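PDB 3VA7: KLLA0E08119p from Kluyveromyces lactis, which probably carboxylates urea to urea-1-carboxylate with biotin, ATP and hydrogencarbonate, as the urea carboxylase portion of a longer enzyme that also has an amidase family region. Local coordinates for residues 1193-1198 / 1231-1236; 485-490 / 535-540; 552-557 / 586-591. All coordinates share one frame; numbering follows the deposited sequence.

Interaction 1 (1193-1198 / 1231-1236)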
loop_
_atom_site.group_PDB
_atom_site.type_symbol
_atom_site.label_atom_id
_atom_site.label_comp_id
_atom_site.label_asym_id
_atom_site.label_seq_id
_atom_site.Cartn_x
_atom_site.Cartn_y
_atom_site.Cartn_z
ATOM N N ASP A 1193 6.729 -23.875 13.316
ATOM C CA ASP A 1193 7.627 -23.201 14.247
ATOM C C ASP A 1193 9.038 -22.930 13.716
ATOM O O ASP A 1193 9.679 -23.793 13.076
ATOM C CB ASP A 1193 7.728 -24.024 15.529
ATOM C CG ASP A 1193 6.520 -23.842 16.461
ATOM O OD1 ASP A 1193 5.456 -23.268 16.086
ATOM O OD2 ASP A 1193 6.661 -24.297 17.613
ATOM N N GLY A 1194 9.530 -21.727 14.012
ATOM C CA GLY A 1194 10.810 -21.307 13.481
ATOM C C GLY A 1194 11.955 -21.984 14.183
ATOM O O GLY A 1194 11.832 -22.269 15.346
ATOM N N VAL A 1195 13.073 -22.221 13.489
ATOM C CA VAL A 1195 14.257 -22.843 14.114
ATOM C C VAL A 1195 15.464 -21.954 14.067
ATOM O O VAL A 1195 16.097 -21.735 15.103
ATOM C CB VAL A 1195 14.686 -24.149 13.443
ATOM C CG1 VAL A 1195 15.850 -24.808 14.254
ATOM C CG2 VAL A 1195 13.482 -25.098 13.248
ATOM N N ILE A 1196 15.804 -21.484 12.855
ATOM C CA ILE A 1196 16.846 -20.471 12.681
ATOM C C ILE A 1196 16.491 -19.298 11.736
ATOM O O ILE A 1196 15.566 -19.381 10.929
ATOM C CB ILE A 1196 18.196 -21.084 12.274
ATOM C CG1 ILE A 1196 18.207 -21.392 10.774
ATOM C CG2 ILE A 1196 18.526 -22.294 13.115
ATOM C CD1 ILE A 1196 19.441 -20.902 10.084
ATOM N N ILE A 1197 17.232 -18.196 11.867
ATOM C CA ILE A 1197 17.040 -17.027 11.026
ATOM C C ILE A 1197 18.294 -16.666 10.195
ATOM O O ILE A 1197 19.430 -16.622 10.686
ATOM C CB ILE A 1197 16.571 -15.827 11.851
ATOM C CG1 ILE A 1197 15.214 -16.088 12.531
ATOM C CG2 ILE A 1197 16.394 -14.631 10.998
ATOM C CD1 ILE A 1197 14.871 -14.984 13.581
ATOM N N ILE A 1198 18.052 -16.375 8.926
ATOM C CA ILE A 1198 19.101 -16.032 7.956
ATOM C C ILE A 1198 18.775 -14.621 7.553
ATOM O O ILE A 1198 17.620 -14.194 7.647
ATOM C CB ILE A 1198 18.989 -17.130 6.775
ATOM C CG1 ILE A 1198 19.725 -18.411 7.180
ATOM C CG2 ILE A 1198 19.339 -16.699 5.350
ATOM C CD1 ILE A 1198 20.994 -18.146 7.948
ATOM N N LEU A 1231 22.492 -27.739 4.732
ATOM C CA LEU A 1231 21.856 -28.213 5.945
ATOM C C LEU A 1231 22.081 -27.194 7.041
ATOM O O LEU A 1231 23.209 -26.766 7.285
ATOM C CB LEU A 1231 22.470 -29.554 6.368
ATOM C CG LEU A 1231 21.849 -30.240 7.587
ATOM C CD1 LEU A 1231 20.445 -30.777 7.289
ATOM C CD2 LEU A 1231 22.781 -31.307 8.054
ATOM N N VAL A 1232 21.006 -26.844 7.733
ATOM C CA VAL A 1232 21.050 -25.755 8.719
ATOM C C VAL A 1232 20.635 -26.191 10.171
ATOM O O VAL A 1232 21.170 -25.684 11.185
ATOM C CB VAL A 1232 20.256 -24.556 8.166
ATOM C CG1 VAL A 1232 18.763 -24.788 8.252
ATOM C CG2 VAL A 1232 20.648 -23.347 8.855
ATOM N N ALA A 1233 19.708 -27.147 10.249
ATOM C CA ALA A 1233 19.347 -27.784 11.506
ATOM C C ALA A 1233 18.861 -29.220 11.286
ATOM O O ALA A 1233 18.489 -29.612 10.148
ATOM C CB ALA A 1233 18.275 -26.983 12.214
ATOM N N VAL A 1234 18.860 -29.990 12.380
ATOM C CA VAL A 1234 18.239 -31.321 12.426
ATOM C C VAL A 1234 17.236 -31.376 13.563
ATOM O O VAL A 1234 17.554 -31.005 14.693
ATOM C CB VAL A 1234 19.266 -32.441 12.658
ATOM C CG1 VAL A 1234 18.586 -33.783 12.529
ATOM C CG2 VAL A 1234 20.421 -32.340 11.673
ATOM N N ILE A 1235 16.021 -31.826 13.264
ATOM C CA ILE A 1235 15.020 -32.082 14.310
ATOM C C ILE A 1235 14.731 -33.600 14.448
ATOM O O ILE A 1235 14.380 -34.276 13.462
ATOM C CB ILE A 1235 13.736 -31.142 14.225
ATOM C CG1 ILE A 1235 12.666 -31.674 13.274
ATOM C CG2 ILE A 1235 14.105 -29.689 13.895
ATOM C CD1 ILE A 1235 11.565 -32.448 13.988
ATOM N N VAL A 1236 14.910 -34.116 15.675
ATOM C CA VAL A 1236 14.897 -35.577 15.989
ATOM C C VAL A 1236 13.555 -36.114 16.534
ATOM O O VAL A 1236 12.854 -35.489 17.346
ATOM C CB VAL A 1236 16.110 -35.975 16.909
ATOM C CG1 VAL A 1236 15.678 -36.748 18.143
ATOM C CG2 VAL A 1236 17.164 -36.725 16.121
ATOM O OXT VAL A 1236 13.151 -37.213 16.146
#

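Interaction 2 (485-490 / 535-540)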
loop_
_atom_site.group_PDB
_atom_site.type_symbol
_atom_site.label_atom_id
_atom_site.label_comp_id
_atom_site.label_asym_id
_atom_site.label_seq_id
_atom_site.Cartn_x
_atom_site.Cartn_y
_atom_site.Cartn_z
ATOM N N ALA A 485 8.048 -17.789 -4.437
ATOM C CA ALA A 485 8.848 -17.017 -3.498
ATOM C C ALA A 485 8.600 -15.488 -3.478
ATOM O O ALA A 485 8.824 -14.843 -2.435
ATOM C CB ALA A 485 10.299 -17.281 -3.763
ATOM N N ASN A 486 8.213 -14.899 -4.619
ATOM C CA ASN A 486 8.047 -13.465 -4.725
ATOM C C ASN A 486 7.347 -13.052 -5.998
ATOM O O ASN A 486 7.949 -12.458 -6.907
ATOM C CB ASN A 486 9.398 -12.748 -4.633
ATOM C CG ASN A 486 9.349 -11.548 -3.691
ATOM O OD1 ASN A 486 9.322 -10.397 -4.124
ATOM N ND2 ASN A 486 9.299 -11.827 -2.393
ATOM N N THR A 487 6.056 -13.323 -6.044
ATOM C CA THR A 487 5.292 -13.145 -7.253
ATOM C C THR A 487 4.476 -11.849 -7.167
ATOM O O THR A 487 3.663 -11.723 -6.255
ATOM C CB THR A 487 4.397 -14.396 -7.440
ATOM O OG1 THR A 487 5.252 -15.548 -7.394
ATOM C CG2 THR A 487 3.628 -14.410 -8.759
ATOM N N SER A 488 4.687 -10.909 -8.103
ATOM C CA SER A 488 4.036 -9.591 -8.093
ATOM C C SER A 488 3.437 -9.183 -9.428
ATOM O O SER A 488 4.067 -9.375 -10.486
ATOM C CB SER A 488 5.018 -8.495 -7.686
ATOM O OG SER A 488 6.200 -8.496 -8.459
ATOM N N VAL A 489 2.240 -8.594 -9.384
ATOM C CA VAL A 489 1.708 -7.913 -10.525
ATOM C C VAL A 489 2.603 -6.753 -10.856
ATOM O O VAL A 489 2.908 -5.981 -9.968
ATOM C CB VAL A 489 0.389 -7.283 -10.211
ATOM C CG1 VAL A 489 -0.145 -6.506 -11.461
ATOM C CG2 VAL A 489 -0.562 -8.332 -9.708
ATOM N N GLN A 490 3.018 -6.627 -12.118
ATOM C CA GLN A 490 3.870 -5.506 -12.564
ATOM C C GLN A 490 3.367 -5.012 -13.888
ATOM O O GLN A 490 2.672 -5.793 -14.567
ATOM C CB GLN A 490 5.333 -5.937 -12.705
ATOM C CG GLN A 490 5.956 -6.385 -11.422
ATOM C CD GLN A 490 6.134 -5.234 -10.456
ATOM O OE1 GLN A 490 6.399 -5.462 -9.273
ATOM N NE2 GLN A 490 5.980 -3.990 -10.943
ATOM N N ASN A 535 11.257 -18.977 -7.793
ATOM C CA ASN A 535 10.326 -20.052 -8.149
ATOM C C ASN A 535 8.892 -19.557 -8.152
ATOM O O ASN A 535 8.546 -18.655 -7.382
ATOM C CB ASN A 535 10.457 -21.266 -7.209
ATOM C CG ASN A 535 10.311 -20.891 -5.768
ATOM O OD1 ASN A 535 11.299 -20.538 -5.098
ATOM N ND2 ASN A 535 9.079 -20.991 -5.254
ATOM N N GLY A 536 8.058 -20.142 -8.998
ATOM C CA GLY A 536 6.768 -19.537 -9.282
ATOM C C GLY A 536 5.621 -20.125 -8.512
ATOM O O GLY A 536 5.820 -20.971 -7.674
ATOM N N PRO A 537 4.402 -19.656 -8.791
ATOM C CA PRO A 537 3.146 -20.043 -8.118
ATOM C C PRO A 537 2.516 -21.247 -8.775
ATOM O O PRO A 537 2.891 -21.566 -9.894
ATOM C CB PRO A 537 2.245 -18.857 -8.437
ATOM C CG PRO A 537 2.687 -18.446 -9.823
ATOM C CD PRO A 537 4.188 -18.551 -9.751
ATOM N N LYS A 538 1.561 -21.909 -8.135
ATOM C CA LYS A 538 0.674 -22.762 -8.922
ATOM C C LYS A 538 -0.687 -22.109 -8.909
ATOM O O LYS A 538 -1.156 -21.694 -7.864
ATOM C CB LYS A 538 0.662 -24.281 -8.544
ATOM C CG LYS A 538 1.055 -24.703 -7.112
ATOM C CD LYS A 538 1.972 -26.003 -6.979
ATOM C CE LYS A 538 1.424 -27.295 -7.680
ATOM N NZ LYS A 538 -0.033 -27.637 -7.436
ATOM N N LEU A 539 -1.293 -21.984 -10.081
ATOM C CA LEU A 539 -2.514 -21.236 -10.209
ATOM C C LEU A 539 -3.653 -22.086 -10.753
ATOM O O LEU A 539 -3.451 -22.867 -11.660
ATOM C CB LEU A 539 -2.297 -20.053 -11.157
ATOM C CG LEU A 539 -1.054 -19.170 -11.014
ATOM C CD1 LEU A 539 -1.058 -18.175 -12.190
ATOM C CD2 LEU A 539 -1.022 -18.463 -9.644
ATOM N N LEU A 540 -4.851 -21.913 -10.209
ATOM C CA LEU A 540 -6.031 -22.553 -10.736
ATOM C C LEU A 540 -6.814 -21.534 -11.553
ATOM O O LEU A 540 -7.094 -20.441 -11.100
ATOM C CB LEU A 540 -6.890 -23.120 -9.599
ATOM C CG LEU A 540 -8.333 -23.645 -9.805
ATOM C CD1 LEU A 540 -8.463 -24.483 -11.073
ATOM C CD2 LEU A 540 -8.778 -24.470 -8.581
HETATM O O HOH W 1 7.895 -15.936 -7.485
#

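Interaction 3 (552-557 / 586-591)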
loop_
_atom_site.group_PDB
_atom_site.type_symbol
_atom_site.label_atom_id
_atom_site.label_comp_id
_atom_site.label_asym_id
_atom_site.label_seq_id
_atom_site.Cartn_x
_atom_site.Cartn_y
_atom_site.Cartn_z
ATOM N N GLY A 552 13.733 -16.318 -17.499
ATOM C CA GLY A 552 14.645 -17.403 -17.093
ATOM C C GLY A 552 14.144 -18.775 -17.524
ATOM O O GLY A 552 12.997 -18.931 -17.981
ATOM N N THR A 553 15.013 -19.774 -17.413
ATOM C CA THR A 553 14.579 -21.163 -17.615
ATOM C C THR A 553 13.868 -21.668 -16.357
ATOM O O THR A 553 14.424 -21.672 -15.243
ATOM C CB THR A 553 15.756 -22.096 -18.029
ATOM O OG1 THR A 553 16.607 -21.393 -18.942
ATOM C CG2 THR A 553 15.242 -23.359 -18.745
ATOM N N VAL A 554 12.613 -22.043 -16.552
ATOM C CA VAL A 554 11.803 -22.578 -15.486
ATOM C C VAL A 554 10.967 -23.668 -16.104
ATOM O O VAL A 554 10.332 -23.455 -17.156
ATOM C CB VAL A 554 10.716 -21.611 -15.022
ATOM C CG1 VAL A 554 10.692 -21.515 -13.533
ATOM C CG2 VAL A 554 10.842 -20.314 -15.684
ATOM N N SER A 555 10.878 -24.802 -15.423
ATOM C CA SER A 555 9.924 -25.800 -15.893
ATOM C C SER A 555 8.482 -25.340 -15.623
ATOM O O SER A 555 8.173 -24.841 -14.539
ATOM C CB SER A 555 10.247 -27.171 -15.298
ATOM O OG SER A 555 9.473 -27.462 -14.161
ATOM N N CYS A 556 7.623 -25.475 -16.621
ATOM C CA CYS A 556 6.255 -25.039 -16.507
ATOM C C CYS A 556 5.271 -26.115 -16.930
ATOM O O CYS A 556 5.351 -26.699 -18.002
ATOM C CB CYS A 556 5.974 -23.741 -17.309
ATOM S SG CYS A 556 7.199 -22.371 -17.226
ATOM N N THR A 557 4.281 -26.279 -16.074
ATOM C CA THR A 557 3.315 -27.347 -16.087
ATOM C C THR A 557 1.929 -26.828 -16.408
ATOM O O THR A 557 1.503 -25.845 -15.820
ATOM C CB THR A 557 3.263 -27.881 -14.650
ATOM O OG1 THR A 557 4.143 -28.991 -14.553
ATOM C CG2 THR A 557 1.788 -28.226 -14.139
ATOM N N CYS A 586 17.247 -15.346 -12.800
ATOM C CA CYS A 586 16.514 -15.129 -11.550
ATOM C C CYS A 586 15.009 -15.084 -11.715
ATOM O O CYS A 586 14.285 -15.472 -10.794
ATOM C CB CYS A 586 16.962 -13.790 -10.939
ATOM S SG CYS A 586 16.477 -13.428 -9.204
ATOM N N ARG A 587 14.526 -14.616 -12.865
ATOM C CA ARG A 587 13.149 -14.155 -12.936
ATOM C C ARG A 587 12.525 -14.604 -14.234
ATOM O O ARG A 587 13.258 -14.695 -15.241
ATOM C CB ARG A 587 13.077 -12.596 -12.845
ATOM C CG ARG A 587 12.674 -12.090 -11.495
ATOM C CD ARG A 587 12.751 -10.613 -11.241
ATOM N NE ARG A 587 14.078 -10.304 -10.796
ATOM C CZ ARG A 587 14.421 -9.899 -9.587
ATOM N NH1 ARG A 587 13.528 -9.722 -8.635
ATOM N NH2 ARG A 587 15.703 -9.680 -9.345
ATOM N N ALA A 588 11.202 -14.858 -14.224
ATOM C CA ALA A 588 10.416 -15.116 -15.431
ATOM C C ALA A 588 9.092 -14.338 -15.352
ATOM O O ALA A 588 8.803 -13.742 -14.311
ATOM C CB ALA A 588 10.129 -16.597 -15.575
ATOM N N TYR A 589 8.289 -14.349 -16.430
ATOM C CA TYR A 589 7.091 -13.495 -16.531
ATOM C C TYR A 589 5.972 -14.237 -17.076
ATOM O O TYR A 589 6.097 -14.892 -18.103
ATOM C CB TYR A 589 7.337 -12.235 -17.391
ATOM C CG TYR A 589 8.346 -11.420 -16.694
ATOM C CD1 TYR A 589 9.717 -11.683 -16.873
ATOM C CD2 TYR A 589 7.943 -10.464 -15.733
ATOM C CE1 TYR A 589 10.673 -10.953 -16.114
ATOM C CE2 TYR A 589 8.879 -9.737 -15.015
ATOM C CZ TYR A 589 10.229 -10.001 -15.169
ATOM O OH TYR A 589 11.152 -9.261 -14.444
ATOM N N LEU A 590 4.849 -14.148 -16.391
ATOM C CA LEU A 590 3.695 -14.907 -16.798
ATOM C C LEU A 590 2.611 -13.993 -17.266
ATOM O O LEU A 590 2.006 -13.313 -16.445
ATOM C CB LEU A 590 3.214 -15.713 -15.628
ATOM C CG LEU A 590 1.800 -16.228 -15.790
ATOM C CD1 LEU A 590 1.714 -17.195 -16.957
ATOM C CD2 LEU A 590 1.481 -16.886 -14.504
ATOM N N SER A 591 2.349 -13.964 -18.563
ATOM C CA SER A 591 1.349 -13.048 -19.086
ATOM C C SER A 591 0.029 -13.742 -19.353
ATOM O O SER A 591 -0.003 -14.937 -19.534
ATOM C CB SER A 591 1.857 -12.377 -20.356
ATOM O OG SER A 591 2.216 -13.328 -21.337
#

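Interaction 1 (1193-1198 / 1231-1236)
Val1195 and Ala1233 mark the closest backbone approach of strands 1194-1200 and 1231-1235, their CA atoms 7.6 Å apart. The strands run in roughly opposite directions but belong to different sheets, so their facing side chains make the contact. Each strand carries a classic beta bulge here: Val1195 and Ile1196 both face Val1207, while Val1232 and Ala1233 both face Leu1170. The bulges let two consecutive residues on each strand turn toward the other sheet.

Across the gap, one methyl of Val1195 does the touching. Its CG1 lies anti to the backbone N (chi1 -174°) and reaches the CB of Ala1233 at 3.8 Å. Beside this pair, Ile1196 and Val1232 reach toward each other tip to tip. The model sets the ends of these two side chains too close together, so the detail of the pair is doubtful. All four residues are buried, and the contact is purely apolar.

This is the interior of the biotinyl domain, a flattened beta barrel in which two four-stranded antiparallel sheets face each other. Strand 1194-1200 leads into the hairpin turn with Lys1202, which contacts the bound biotinyl group. Val1207 of strand 1203-1208 touches both Ile1196 and Val1232, Phe1178 of strand 1176-1181 packs on Ile1196, and Leu1170 of strand 1168-1171 meets Val1195.

Interaction 2 (485-490 / 535-540)
Ala485 and Asn535 meet through main chain and side chain together, in loops that lead toward strands of two antiparallel sheets in the carboxyltransferase region. Strand 488-490 edges a five-stranded sheet, and strand 538-541 lies within a six-stranded one. The direct link is a hydrogen bond from Ala485 N to Asn535 O, 3.1 Å long. It is bent, with an angle of 143° at the hydrogen, and the donor stands tilted from the carbonyl plane.

The amide of Asn535 packs beside this bond. Its CG sits between the backbone N and the carbonyl carbon (chi1 54°), which brings the amide back over Ala485 and puts OD1 3.7 Å from the CB of that alanine. With an alanine in place of Asn535 the amide is gone, and a gap would probably open beside the methyl of Ala485.

A water fastens the two loops a second time. It donates to Asn535 O at 2.8 Å, so this carbonyl oxygen accepts two bonds, and it accepts from Asn486 N. Its other donation goes to Thr487 OG1, 2.7 Å away. That hydroxyl is also hydrogen-bonded to Pro483 O, just before the segment, which holds its rotation. The side chains of Thr487 and Pro537 cross at about a right angle, OG1 of the threonine lying 4.0 Å from CD of the proline.

Farther out, Leu530 and Ile532 of strand 529-533 pack on Thr487 and Pro537 respectively, and Tyr1174 of the biotinyl domain touches Ala485. The loop is also tied within itself: Asn486 ND2 donates to Ala485 O at 3.1 Å, with that oxygen close to the asparagine's amide plane.

Interaction 3 (552-557 / 586-591)
Val554 lays its CG2 methyl against the CB of Ala588, 3.8 Å away, a small apolar contact between strands 553-558 and 587-592. Both CB atoms point toward the opposing segment. Next to it the backbones come together: Gly552 N donates to Arg587 O over 2.8 Å, with a fairly straight angle of 156° at the hydrogen. The same carbonyl oxygen also accepts from the side-chain amide of Gln772, whose oxygen in turn takes the N-H of Cys586, so one glutamine side chain bonds to both Cys586 and Arg587 at this corner.

The CB of Arg587 points away from 552-557. One face of its guanidinium lies over Cys586 SG, which is 3.7 Å above the plane and toward the rim, and NE is hydrogen-bonded to Gly771 O.

Gly552 and Cys586 are corners where the chain passes from one sheet to another. Strand 545-550 pairs with 587-592 on one side of the corners, and 553-558 pairs with 576-582 on the other. Val554 therefore also packs on Val579 and Val582 of its own sheet, while farther along Leu590 settles among Leu530, Ile532, Ile547 and Val549 of strands 529-533 and 545-550.

Overall arrangement
Along the chain the contacts follow one another: interaction 2 closes before interaction 3 opens, and interaction 1 comes last, near the C-terminus. Interactions 2 and 3 are neighbours, their centres 10 Å apart, and both join the same two antiparallel sheets of the carboxyltransferase region; Leu539 CD1 and Leu590 CD2 pack between them at 3.7 Å. Interaction 1 stands apart in the biotinyl domain, its centre about 26 Å from that of interaction 2 and about 29 Å from that of interaction 3. The biotinyl domain is a barrel of its own, docked with its biotinyl group in a pocket that includes carboxyltransferase residues such as Tyr731 and Ser1016.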